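Local coordinates for mandalate racemase/muconate lactonizing enzyme (Unidentified, PDB 4E4U), which probably catalyses metal-assisted proton abstraction next to a substrate carboxylate, as members of the mandelate racemase/muconate lactonizing enzyme family do, at the interface of chains A and B and the interface of chains A and C. Sequence-based numbering; all coordinates share one arbitrary frame. Chains: chain A/B/C, Mandalate racemase/muconate lactonizing enzyme.

Contact 1: the interface of chains A and B. Residues chain A 301-303; chain B 213-214, 236-240, 243.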
# COMPACT_ATOMS: atom_id res chain seq x y z
N VAL A 301 -10.54 -6.84 -18.03
CA VAL A 301 -9.15 -6.61 -17.66
C VAL A 301 -8.86 -7.02 -16.22
O VAL A 301 -7.71 -7.21 -15.86
CB VAL A 301 -8.65 -5.16 -17.96
CG1 VAL A 301 -8.71 -4.89 -19.45
CG2 VAL A 301 -9.41 -4.12 -17.15
N HIS A 302 -9.91 -7.18 -15.42
CA HIS A 302 -9.80 -7.70 -14.06
C HIS A 302 -10.07 -9.21 -13.98
O HIS A 302 -10.08 -9.79 -12.89
CB HIS A 302 -10.75 -6.97 -13.11
CG HIS A 302 -10.35 -5.56 -12.84
ND1 HIS A 302 -9.55 -5.19 -11.78
CD2 HIS A 302 -10.64 -4.42 -13.51
CE1 HIS A 302 -9.38 -3.88 -11.80
NE2 HIS A 302 -10.02 -3.39 -12.84
N TYR A 303 -10.28 -9.83 -15.13
CA TYR A 303 -10.70 -11.24 -15.21
C TYR A 303 -11.99 -11.50 -14.40
O TYR A 303 -12.18 -12.58 -13.82
CB TYR A 303 -9.59 -12.22 -14.78
CG TYR A 303 -8.42 -12.40 -15.72
CD1 TYR A 303 -8.25 -11.64 -16.87
CD2 TYR A 303 -7.49 -13.40 -15.46
CE1 TYR A 303 -7.15 -11.84 -17.71
CE2 TYR A 303 -6.40 -13.60 -16.28
CZ TYR A 303 -6.23 -12.83 -17.40
OH TYR A 303 -5.14 -13.06 -18.21
N VAL B 213 -11.49 -18.19 -14.64
CA VAL B 213 -11.38 -16.87 -14.01
C VAL B 213 -10.97 -17.10 -12.54
O VAL B 213 -11.18 -18.18 -11.99
CB VAL B 213 -12.71 -16.08 -14.09
CG1 VAL B 213 -13.07 -15.80 -15.54
CG2 VAL B 213 -13.85 -16.81 -13.38
N PRO B 214 -10.37 -16.08 -11.90
CA PRO B 214 -9.88 -16.29 -10.53
C PRO B 214 -10.94 -16.76 -9.54
O PRO B 214 -10.63 -17.58 -8.68
CB PRO B 214 -9.32 -14.91 -10.13
CG PRO B 214 -9.68 -13.98 -11.22
CD PRO B 214 -9.97 -14.78 -12.45
N VAL B 236 -5.32 -19.34 -14.01
CA VAL B 236 -6.02 -18.37 -14.83
C VAL B 236 -5.16 -18.11 -16.07
O VAL B 236 -3.98 -18.47 -16.09
CB VAL B 236 -6.27 -17.05 -14.07
CG1 VAL B 236 -7.10 -17.30 -12.81
CG2 VAL B 236 -4.96 -16.36 -13.73
N PRO B 237 -5.73 -17.47 -17.10
CA PRO B 237 -4.91 -17.18 -18.28
C PRO B 237 -3.74 -16.26 -17.96
O PRO B 237 -3.83 -15.42 -17.05
CB PRO B 237 -5.89 -16.48 -19.22
CG PRO B 237 -7.23 -17.02 -18.83
CD PRO B 237 -7.15 -17.14 -17.33
N PRO B 238 -2.65 -16.38 -18.72
CA PRO B 238 -1.46 -15.56 -18.49
C PRO B 238 -1.72 -14.10 -18.87
O PRO B 238 -2.70 -13.80 -19.56
CB PRO B 238 -0.43 -16.17 -19.45
CG PRO B 238 -1.26 -16.76 -20.56
CD PRO B 238 -2.50 -17.28 -19.87
N GLY B 239 -0.85 -13.20 -18.41
CA GLY B 239 -0.94 -11.81 -18.82
C GLY B 239 -1.62 -10.87 -17.84
O GLY B 239 -1.80 -9.70 -18.14
N GLN B 240 -1.99 -11.38 -16.67
CA GLN B 240 -2.66 -10.55 -15.68
C GLN B 240 -2.19 -11.02 -14.31
O GLN B 240 -2.70 -12.00 -13.75
CB GLN B 240 -4.19 -10.66 -15.84
CG GLN B 240 -4.95 -9.34 -15.65
CD GLN B 240 -4.96 -8.87 -14.21
OE1 GLN B 240 -4.14 -9.29 -13.39
NE2 GLN B 240 -5.88 -7.97 -13.89
N ALA B 243 -4.53 -10.96 -11.08
CA ALA B 243 -5.56 -12.00 -11.07
C ALA B 243 -5.00 -13.32 -10.57
O ALA B 243 -5.62 -13.99 -9.75
CB ALA B 243 -6.15 -12.15 -12.45
O HOH W 1 -5.12 -13.23 -21.10
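The phenol ring of A:Tyr303 is the flat group on which this contact turns. One face carries the CB methylene of B:Gln240, set toward the rim at the hydroxyl end, with CB 3.4 Å from CZ of A:Tyr303. At the edge, in the ring plane, stands the carbonyl O of B:Pro237. The methyl CB of B:Ala243 touches CD2 of the ring, while CD of B:Pro214 packs on CB of A:Tyr303 at 3.5 Å; small or rigid apolar residues let the ring lie close.

Tyrosine suits the place because its body is apolar and its tip is polar. With chi2 near 6°, CA lies almost in the ring plane, and the hydroxyl OH reaches two consecutive carbonyls. It donates to O of B:Pro237 at 2.9 Å, approaching from above the carbonyl plane. O of B:Pro238 is equally near OH, at 2.9 Å, so the single hydroxyl hydrogen may be shared or alternate between the two; water 1 also joins OH to O of B:Pro238.

B:Gln240 slides past the tyrosine in the opposite direction, its chain bent at chi2 (-70°). Its amide NE2 gives a nearly straight bond of 2.8 Å to O of A:Val301, in the carbonyl plane. The other amide atom, OE1, accepts from N of B:Ala243, which fixes the rotation of the amide.

In chain A the site is the C-terminal end of helix 289-301, at A:Val301, and the loop residues just past it, where A:Tyr303 adopts a left-handed backbone. In chain B it joins the loop after strand 231-233 to the starts of helices 214-224 and 241-249, within the enolase-like barrel.

Contact 2: the interface of chains A and C. Residues chain A 111, 115-116, 119-120; chain C 66, 68-69, 102, 105.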
# COMPACT_ATOMS: atom_id res chain seq x y z
N LYS A 111 -29.25 -5.26 -38.93
CA LYS A 111 -28.47 -6.20 -38.12
C LYS A 111 -28.97 -6.19 -36.68
O LYS A 111 -29.39 -5.15 -36.18
CB LYS A 111 -26.98 -5.82 -38.09
CG LYS A 111 -26.29 -5.77 -39.45
CD LYS A 111 -26.31 -7.11 -40.16
CE LYS A 111 -25.53 -8.16 -39.43
NZ LYS A 111 -25.48 -9.41 -40.27
N GLU A 115 -24.46 -7.69 -33.45
CA GLU A 115 -23.55 -7.74 -34.59
C GLU A 115 -22.79 -6.43 -34.81
O GLU A 115 -21.89 -6.37 -35.65
CB GLU A 115 -24.27 -8.19 -35.87
CG GLU A 115 -24.91 -9.58 -35.81
CD GLU A 115 -23.91 -10.73 -35.69
OE1 GLU A 115 -22.98 -10.66 -34.86
OE2 GLU A 115 -24.05 -11.72 -36.42
N LEU A 116 -23.16 -5.40 -34.06
CA LEU A 116 -22.51 -4.10 -34.16
C LEU A 116 -21.66 -3.78 -32.93
O LEU A 116 -20.78 -2.92 -32.98
CB LEU A 116 -23.55 -2.99 -34.37
CG LEU A 116 -24.45 -3.20 -35.58
CD1 LEU A 116 -25.51 -2.11 -35.66
CD2 LEU A 116 -23.61 -3.22 -36.85
N GLY A 119 -20.13 -8.54 -32.23
CA GLY A 119 -20.48 -9.74 -32.97
C GLY A 119 -20.83 -10.91 -32.07
O GLY A 119 -20.36 -11.01 -30.93
N ARG A 120 -21.64 -11.81 -32.60
CA ARG A 120 -22.03 -12.99 -31.84
C ARG A 120 -20.83 -13.79 -31.35
O ARG A 120 -19.87 -14.02 -32.09
CB ARG A 120 -22.92 -13.89 -32.70
CG ARG A 120 -23.43 -15.13 -31.96
CD ARG A 120 -24.09 -16.12 -32.89
NE ARG A 120 -25.41 -15.70 -33.33
CZ ARG A 120 -26.52 -15.87 -32.61
NH1 ARG A 120 -26.46 -16.42 -31.41
NH2 ARG A 120 -27.69 -15.47 -33.09
N ASP C 66 -17.73 -14.62 -40.39
CA ASP C 66 -18.51 -13.40 -40.57
C ASP C 66 -17.67 -12.19 -40.13
O ASP C 66 -17.17 -12.17 -39.01
CB ASP C 66 -19.77 -13.50 -39.70
CG ASP C 66 -20.79 -12.42 -40.00
OD1 ASP C 66 -20.40 -11.26 -40.26
OD2 ASP C 66 -22.00 -12.73 -39.94
N HIS C 68 -18.57 -9.41 -39.08
CA HIS C 68 -19.12 -8.76 -37.89
C HIS C 68 -18.57 -9.31 -36.58
O HIS C 68 -18.69 -8.68 -35.54
CB HIS C 68 -20.65 -8.85 -37.88
CG HIS C 68 -21.30 -8.07 -38.97
ND1 HIS C 68 -21.49 -8.57 -40.24
CD2 HIS C 68 -21.81 -6.81 -38.99
CE1 HIS C 68 -22.08 -7.66 -40.99
NE2 HIS C 68 -22.29 -6.58 -40.25
N HIS C 69 -17.96 -10.49 -36.63
CA HIS C 69 -17.59 -11.20 -35.41
C HIS C 69 -16.18 -10.84 -34.95
O HIS C 69 -15.28 -11.69 -34.90
CB HIS C 69 -17.81 -12.70 -35.60
CG HIS C 69 -19.24 -13.05 -35.87
ND1 HIS C 69 -19.66 -14.32 -36.19
CD2 HIS C 69 -20.35 -12.27 -35.88
CE1 HIS C 69 -20.97 -14.31 -36.38
NE2 HIS C 69 -21.41 -13.08 -36.20
N TRP C 102 -14.11 -4.10 -40.05
CA TRP C 102 -14.92 -2.91 -39.77
C TRP C 102 -15.24 -2.11 -41.04
O TRP C 102 -16.34 -1.58 -41.18
CB TRP C 102 -14.26 -2.01 -38.72
CG TRP C 102 -14.52 -2.48 -37.31
CD1 TRP C 102 -13.65 -3.11 -36.48
CD2 TRP C 102 -15.76 -2.39 -36.60
NE1 TRP C 102 -14.26 -3.39 -35.28
CE2 TRP C 102 -15.56 -2.96 -35.33
CE3 TRP C 102 -17.03 -1.86 -36.90
CZ2 TRP C 102 -16.57 -3.03 -34.37
CZ3 TRP C 102 -18.03 -1.93 -35.95
CH2 TRP C 102 -17.79 -2.50 -34.70
N ILE C 105 -18.08 -3.97 -42.41
CA ILE C 105 -19.26 -3.75 -41.58
C ILE C 105 -19.89 -2.39 -41.91
O ILE C 105 -21.11 -2.29 -42.11
CB ILE C 105 -18.91 -3.82 -40.06
CG1 ILE C 105 -18.43 -5.22 -39.67
CG2 ILE C 105 -20.09 -3.39 -39.20
CD1 ILE C 105 -17.88 -5.29 -38.24
O HOH W 2 -19.35 -5.95 -34.22
O HOH W 3 -23.70 -10.85 -39.05
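The turn of chain A that follows helix 88-109, with its 3-10 stretch 113-115 and the loop through A:Arg120, meets the loop of chain C between helices 47-61 and 70-79; helix 88-109 of chain C flanks it through C:Trp102 and C:Ile105.

C:His69 and A:Glu115 cross obliquely, ring and carboxylate planes 33° apart. NE2 of the imidazole donates to OE2 of the carboxylate at 3.0 Å, in the ring plane, along the syn lone pair and close to straight (165° at the hydrogen). OE1 of A:Glu115 lies 3.2 Å from the same NE2, a longer hydrogen-bonding approach, and also accepts from the backbone N of A:Arg120. That second-shell bond steadies the carboxylate, whose charge may favour a protonated C:His69. The histidine ring is sandwiched, with CB of C:Asp66 over the centre of one face and O of A:Arg120 toward the rim of the other.

C:His68 is held by its own chain. Its ND1 donates in the ring plane to OD1 of C:Asp66 at 2.9 Å, and its backbone N gives the same oxygen a second bond. Thus fixed, the imidazole takes C:Ile105 CG1 on one face and A:Lys111 on the other. The two side chains meet tip to tip; the lysine, bent at chi2 (-61°) and chi3 (-65°), lays CE toward the rim, 3.7 Å from NE2 of C:His68. Its length suits this spot, since the terminal amine NZ still reaches water 3, 2.6 Å away. This water also binds OE2 of A:Glu115 and OD2 of C:Asp66, oxygens 4.2 Å apart, a like-charge pair whose repulsion the nearby lysine may ease. Water 2 joins the carbonyl O of A:Glu115 to that of C:His68. A:Gly119, lacking a side chain, brings its CA to 3.3 Å from O of C:His68.

The site joins the 47-61/70-79 loop of chain C, backed by its helix 88-109, to the turn beyond helix 88-109 of chain A; the two-fold repeats it with the chains exchanged.

The centres of contact 1 and contact 2 lie about 26 Å apart, and they share no residues: chain A uses the end of helix 289-301 and the residues following it for one and the turn after helix 88-109 for the other. Contact 1 is built from enolase-like C-terminal segments and is not part of an exact two-fold, whereas contact 2 uses the surroundings of helix 88-109 and the loop between helices 47-61 and 70-79, and is reciprocal. One subunit thus binds two different neighbours, a combination that can extend a pair into the eight-copy deposited assembly, although the structure alone does not show that this octamer is biological.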